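Local coordinates for protein acetyltransferase, GNAT family (Colwellia psychrerythraea, PDB 3IWG) that probably transfers acyl groups, such as acetyl from acetyl-CoA, to a substrate not yet identified, as expected of a GNAT-family acyltransferase, at residues K121-M126 with H266-F271; D142-G147 with G184-G189. All coordinates share one frame; numbering follows the deposited sequence.

The centre of interaction 1 lies about 11 Å from the centre of the chain and that of interaction 2 about 26 Å, where the short strand 144-145 lies along strand 182-187; the two centres are 33 Å apart. Both are antiparallel strand pairings, but of different extent. Segments 121-126 and 266-271 share five bridges, bury about twice the surface and are interrupted by a bulge, with neighbouring strands on both outer sides. Segments 142-147 and 184-189 share a single bridge, which two waters supplement. Apolar and polar side chains line the first pairing, whereas in the second a glutamine-tryptophan contact lies on one side and a buried selenomethionine packs against a tyrosine on the other.

Interaction 1. Residues K121-M126 with H266-F271; sequences KVNSLM and HRIVQF
I268 O takes two backbone N-H groups from the facing strand, N123 N at 2.6 Å and S124 N at 3.2 Å, both in its carbonyl plane. N123 and S124 thus share one partner, and the antiparallel register slips by a residue: V122 faces V269 before the slip, S124 faces I268 after it. Hydrogen-bonded pairs K121-Q270 and M126-H266 continue the pairing towards the two ends. On the face carrying L125 and R267, the two side chains run side by side; L125 CG sits 3.6 Å above the guanidinium plane, towards its rim. The bend at chi2 (-64°) sends R267 CD back over the strands, and NH1 bonds H266 O at 3.0 Å, from the opposite face of that carbonyl to M126 N. Two donors therefore grip H266 O. On the face carrying M126 and I268, the selenium of M126 packs on I268 CG1 at 3.8 Å, the side chains crossing at about a right angle, while S124 OG lies against I268 CB and bonds N123 OD1 at 2.8 Å. With CG anti to the backbone N (chi1 179°), the N123 amide has OD1 tied to that hydroxyl and ND2 to a water, which also donates to Q270 OE1; both amide ends are thereby engaged. The aliphatic chain of K121 runs beside Q270, CE 3.5 Å from OE1. Farther out, T104 OG1 bonds H266 ND1 and R267 N, S248 bonds N123 through the backbone, and W35 of helix 33-39 packs on N123 and I268. This is a classic beta bulge in the antiparallel pairing of strands 117-129 and 262-273, which pairs a strand of the N-terminal GNAT-like half with the last strand of the chain.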
loop_
_atom_site.group_PDB
_atom_site.type_symbol
_atom_site.label_atom_id
_atom_site.label_comp_id
_atom_site.label_asym_id
_atom_site.label_seq_id
_atom_site.Cartn_x
_atom_site.Cartn_y
_atom_site.Cartn_z
ATOM N N LYS A 121 26.542 -16.308 -1.055
ATOM C CA LYS A 121 26.037 -16.578 0.257
ATOM C C LYS A 121 24.548 -16.878 0.218
ATOM O O LYS A 121 23.832 -16.494 -0.719
ATOM C CB LYS A 121 26.294 -15.382 1.131
ATOM C CG LYS A 121 25.534 -14.159 0.695
ATOM C CD LYS A 121 25.998 -12.976 1.519
ATOM C CE LYS A 121 25.769 -11.634 0.834
ATOM N NZ LYS A 121 26.424 -10.597 1.661
ATOM N N VAL A 122 24.081 -17.554 1.255
ATOM C CA VAL A 122 22.677 -17.880 1.375
ATOM C C VAL A 122 21.927 -16.642 1.808
ATOM O O VAL A 122 22.379 -15.934 2.644
ATOM C CB VAL A 122 22.462 -19.002 2.396
ATOM C CG1 VAL A 122 21.013 -19.439 2.431
ATOM C CG2 VAL A 122 23.340 -20.189 2.010
ATOM N N ASN A 123 20.771 -16.401 1.239
ATOM C CA ASN A 123 19.938 -15.266 1.679
ATOM C C ASN A 123 18.778 -15.705 2.594
ATOM O O ASN A 123 18.482 -15.086 3.553
ATOM C CB ASN A 123 19.351 -14.619 0.432
ATOM C CG ASN A 123 18.460 -13.447 0.738
ATOM O OD1 ASN A 123 17.248 -13.571 0.725
ATOM N ND2 ASN A 123 19.069 -12.279 0.948
ATOM N N SER A 124 18.098 -16.776 2.264
ATOM C CA SER A 124 17.004 -17.226 3.092
ATOM C C SER A 124 16.675 -18.655 2.850
ATOM O O SER A 124 17.185 -19.276 1.929
ATOM C CB SER A 124 15.744 -16.342 2.884
ATOM O OG SER A 124 15.702 -15.772 1.609
ATOM N N LEU A 125 15.829 -19.186 3.717
ATOM C CA LEU A 125 15.356 -20.532 3.605
ATOM C C LEU A 125 13.887 -20.483 3.206
ATOM O O LEU A 125 13.136 -19.636 3.714
ATOM C CB LEU A 125 15.527 -21.244 4.941
ATOM C CG LEU A 125 16.938 -21.481 5.526
ATOM C CD1 LEU A 125 17.596 -20.157 5.958
ATOM C CD2 LEU A 125 16.851 -22.441 6.701
HETATM N N MSE A 126 13.492 -21.380 2.317
HETATM C CA MSE A 126 12.124 -21.559 1.914
HETATM C C MSE A 126 11.619 -22.862 2.457
HETATM O O MSE A 126 12.260 -23.947 2.216
HETATM C CB MSE A 126 12.030 -21.634 0.393
HETATM C CG MSE A 126 12.439 -20.363 -0.278
HETATM SE SE MSE A 126 13.096 -20.605 -2.075
HETATM C CE MSE A 126 11.575 -21.395 -2.912
ATOM N N HIS A 266 14.965 -26.016 0.391
ATOM C CA HIS A 266 15.288 -24.916 -0.508
ATOM C C HIS A 266 15.868 -23.679 0.118
ATOM O O HIS A 266 15.612 -23.376 1.293
ATOM C CB HIS A 266 14.044 -24.542 -1.275
ATOM C CG HIS A 266 13.640 -25.593 -2.237
ATOM N ND1 HIS A 266 14.305 -25.788 -3.422
ATOM C CD2 HIS A 266 12.692 -26.559 -2.163
ATOM C CE1 HIS A 266 13.767 -26.821 -4.052
ATOM N NE2 HIS A 266 12.778 -27.298 -3.312
ATOM N N ARG A 267 16.623 -22.940 -0.702
ATOM C CA ARG A 267 17.393 -21.792 -0.267
ATOM C C ARG A 267 17.350 -20.755 -1.349
ATOM O O ARG A 267 17.324 -21.099 -2.492
ATOM C CB ARG A 267 18.871 -22.154 -0.046
ATOM C CG ARG A 267 19.156 -23.119 1.073
ATOM C CD ARG A 267 18.797 -22.571 2.450
ATOM N NE ARG A 267 19.194 -23.494 3.508
ATOM C CZ ARG A 267 18.465 -24.515 3.906
ATOM N NH1 ARG A 267 17.304 -24.776 3.347
ATOM N NH2 ARG A 267 18.909 -25.292 4.876
ATOM N N ILE A 268 17.326 -19.476 -0.981
ATOM C CA ILE A 268 17.587 -18.406 -1.943
ATOM C C ILE A 268 19.017 -17.987 -1.685
ATOM O O ILE A 268 19.415 -17.672 -0.537
ATOM C CB ILE A 268 16.659 -17.143 -1.777
ATOM C CG1 ILE A 268 15.229 -17.484 -2.126
ATOM C CG2 ILE A 268 17.095 -16.051 -2.700
ATOM C CD1 ILE A 268 14.145 -16.356 -1.887
ATOM N N VAL A 269 19.771 -17.917 -2.757
ATOM C CA VAL A 269 21.175 -17.640 -2.675
ATOM C C VAL A 269 21.463 -16.393 -3.451
ATOM O O VAL A 269 20.863 -16.157 -4.516
ATOM C CB VAL A 269 21.988 -18.834 -3.293
ATOM C CG1 VAL A 269 23.469 -18.539 -3.279
ATOM C CG2 VAL A 269 21.655 -20.185 -2.600
ATOM N N GLN A 270 22.421 -15.633 -2.964
ATOM C CA GLN A 270 22.926 -14.463 -3.648
ATOM C C GLN A 270 24.279 -14.793 -4.191
ATOM O O GLN A 270 25.188 -15.051 -3.384
ATOM C CB GLN A 270 23.096 -13.287 -2.668
ATOM C CG GLN A 270 23.514 -11.992 -3.338
ATOM C CD GLN A 270 23.674 -10.824 -2.369
ATOM O OE1 GLN A 270 23.129 -10.817 -1.253
ATOM N NE2 GLN A 270 24.465 -9.847 -2.784
ATOM N N PHE A 271 24.413 -14.743 -5.524
ATOM C CA PHE A 271 25.667 -15.022 -6.255
ATOM C C PHE A 271 26.301 -13.739 -6.746
ATOM O O PHE A 271 25.581 -12.813 -7.163
ATOM C CB PHE A 271 25.410 -15.877 -7.493
ATOM C CG PHE A 271 25.117 -17.305 -7.198
ATOM C CD1 PHE A 271 26.133 -18.173 -6.819
ATOM C CD2 PHE A 271 23.838 -17.805 -7.317
ATOM C CE1 PHE A 271 25.886 -19.511 -6.547
ATOM C CE2 PHE A 271 23.576 -19.171 -7.054
ATOM C CZ PHE A 271 24.616 -20.015 -6.664
HETATM O O HOH W 1 21.728 -12.268 0.535
#

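Interaction 2. Residues D142-G147 with G184-G189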
loop_
_atom_site.group_PDB
_atom_site.type_symbol
_atom_site.label_atom_id
_atom_site.label_comp_id
_atom_site.label_asym_id
_atom_site.label_seq_id
_atom_site.Cartn_x
_atom_site.Cartn_y
_atom_site.Cartn_z
ATOM N N ASP A 142 -6.045 -18.106 19.866
ATOM C CA ASP A 142 -7.045 -17.462 19.007
ATOM C C ASP A 142 -6.503 -16.110 18.518
ATOM O O ASP A 142 -6.158 -15.250 19.310
ATOM C CB ASP A 142 -8.390 -17.285 19.741
ATOM C CG ASP A 142 -9.569 -16.962 18.769
ATOM O OD1 ASP A 142 -9.570 -17.395 17.567
ATOM O OD2 ASP A 142 -10.501 -16.247 19.212
HETATM N N MSE A 143 -6.390 -15.948 17.211
HETATM C CA MSE A 143 -6.055 -14.648 16.641
HETATM C C MSE A 143 -7.324 -14.043 16.039
HETATM O O MSE A 143 -8.200 -14.772 15.542
HETATM C CB MSE A 143 -4.961 -14.779 15.590
HETATM C CG MSE A 143 -3.652 -15.278 16.112
HETATM SE SE MSE A 143 -2.317 -15.405 14.769
HETATM C CE MSE A 143 -1.813 -13.517 14.795
ATOM N N GLN A 144 -7.440 -12.711 16.102
ATOM C CA GLN A 144 -8.593 -12.037 15.517
ATOM C C GLN A 144 -8.215 -11.323 14.203
ATOM O O GLN A 144 -7.177 -10.699 14.088
ATOM C CB GLN A 144 -9.270 -11.116 16.541
ATOM C CG GLN A 144 -8.621 -9.730 16.709
ATOM C CD GLN A 144 -9.279 -8.816 17.799
ATOM O OE1 GLN A 144 -9.936 -7.817 17.459
ATOM N NE2 GLN A 144 -9.061 -9.138 19.106
ATOM N N ILE A 145 -9.062 -11.467 13.186
ATOM C CA ILE A 145 -8.753 -10.908 11.875
ATOM C C ILE A 145 -8.697 -9.392 12.025
ATOM O O ILE A 145 -9.474 -8.850 12.789
ATOM C CB ILE A 145 -9.779 -11.337 10.829
ATOM C CG1 ILE A 145 -9.252 -11.009 9.428
ATOM C CG2 ILE A 145 -11.158 -10.685 11.099
ATOM C CD1 ILE A 145 -10.123 -11.503 8.352
ATOM N N ALA A 146 -7.738 -8.720 11.380
ATOM C CA ALA A 146 -7.653 -7.257 11.530
ATOM C C ALA A 146 -8.797 -6.558 10.762
ATOM O O ALA A 146 -9.205 -6.958 9.682
ATOM C CB ALA A 146 -6.312 -6.721 11.081
ATOM N N GLY A 147 -9.336 -5.533 11.395
ATOM C CA GLY A 147 -10.295 -4.640 10.770
ATOM C C GLY A 147 -9.639 -3.274 10.607
ATOM O O GLY A 147 -8.597 -2.962 11.210
ATOM N N GLY A 184 -4.123 -10.526 14.324
ATOM C CA GLY A 184 -3.468 -10.027 15.518
ATOM C C GLY A 184 -3.715 -10.943 16.688
ATOM O O GLY A 184 -4.786 -11.546 16.795
ATOM N N TYR A 185 -2.708 -11.065 17.538
ATOM C CA TYR A 185 -2.829 -11.809 18.772
ATOM C C TYR A 185 -2.676 -10.792 19.879
ATOM O O TYR A 185 -1.629 -10.175 20.025
ATOM C CB TYR A 185 -1.760 -12.902 18.833
ATOM C CG TYR A 185 -1.728 -13.767 20.071
ATOM C CD1 TYR A 185 -2.888 -14.342 20.585
ATOM C CD2 TYR A 185 -0.519 -14.067 20.692
ATOM C CE1 TYR A 185 -2.846 -15.168 21.702
ATOM C CE2 TYR A 185 -0.459 -14.869 21.833
ATOM C CZ TYR A 185 -1.616 -15.418 22.329
ATOM O OH TYR A 185 -1.552 -16.237 23.419
ATOM N N TRP A 186 -3.760 -10.627 20.632
ATOM C CA TRP A 186 -3.982 -9.502 21.529
ATOM C C TRP A 186 -4.012 -9.943 22.962
ATOM O O TRP A 186 -4.439 -11.059 23.307
ATOM C CB TRP A 186 -5.356 -8.846 21.247
ATOM C CG TRP A 186 -5.457 -8.201 19.914
ATOM C CD1 TRP A 186 -5.834 -8.780 18.755
ATOM C CD2 TRP A 186 -5.185 -6.847 19.616
ATOM N NE1 TRP A 186 -5.826 -7.867 17.743
ATOM C CE2 TRP A 186 -5.424 -6.663 18.250
ATOM C CE3 TRP A 186 -4.784 -5.751 20.382
ATOM C CZ2 TRP A 186 -5.259 -5.425 17.621
ATOM C CZ3 TRP A 186 -4.644 -4.512 19.758
ATOM C CH2 TRP A 186 -4.871 -4.367 18.402
ATOM N N HIS A 187 -3.580 -9.043 23.813
ATOM C CA HIS A 187 -3.755 -9.227 25.225
ATOM C C HIS A 187 -3.901 -7.887 25.858
ATOM O O HIS A 187 -3.041 -7.021 25.676
ATOM C CB HIS A 187 -2.552 -9.922 25.809
ATOM C CG HIS A 187 -2.640 -10.112 27.282
ATOM N ND1 HIS A 187 -1.614 -9.770 28.126
ATOM C CD2 HIS A 187 -3.640 -10.584 28.065
ATOM C CE1 HIS A 187 -1.967 -10.046 29.371
ATOM N NE2 HIS A 187 -3.196 -10.538 29.360
ATOM N N LYS A 188 -4.985 -7.729 26.612
ATOM C CA LYS A 188 -5.262 -6.502 27.398
ATOM C C LYS A 188 -5.161 -5.235 26.536
ATOM O O LYS A 188 -4.472 -4.294 26.902
ATOM C CB LYS A 188 -4.320 -6.423 28.604
ATOM C CG LYS A 188 -4.774 -7.312 29.798
ATOM C CD LYS A 188 -3.802 -7.230 31.052
ATOM C CE LYS A 188 -4.488 -7.847 32.332
ATOM N NZ LYS A 188 -3.567 -7.917 33.535
ATOM N N GLY A 189 -5.818 -5.245 25.370
ATOM C CA GLY A 189 -5.717 -4.138 24.427
ATOM C C GLY A 189 -4.386 -3.956 23.677
ATOM O O GLY A 189 -4.220 -2.986 22.942
HETATM O O HOH W 2 -6.324 -12.447 19.856
HETATM O O HOH W 3 -6.664 -8.123 15.086
#
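G184 and Q144 form an antiparallel hydrogen-bonded pair, with Q144 N to G184 O at 3.0 Å and G184 N to Q144 O at 3.1 Å. Beyond this bridge, water 2 links the segments, donating to D142 O and accepting from W186 N. Q144 and W186 cross at about a right angle, the amide turned 49° from the indole plane; NE2 comes within 3.3 Å of W186 CD1. With Q144 CG between the backbone N and the carbonyl carbon (chi1 82°), that carbon comes against the indole, 3.5 Å from W186 NE1; OE1 is hydrogen-bonded by Q150 NE2. Water 3, in the indole plane, accepts from NE1 and donates to Q144 O. An alanine in place of W186 would probably leave water 3 without its indole donor and the side chain of Q144 freer to turn. M143 crosses Y185 at about a right angle, its CG 4.1 Å from Y185 CB, and also packs on V227 and F230 of helix 223-237. D142 O sits at the edge of the Y185 ring, 3.6 Å from CD1. The short strand 144-145 thus edges strand 182-187, outermost within this chain, in its C-terminal GNAT-like part.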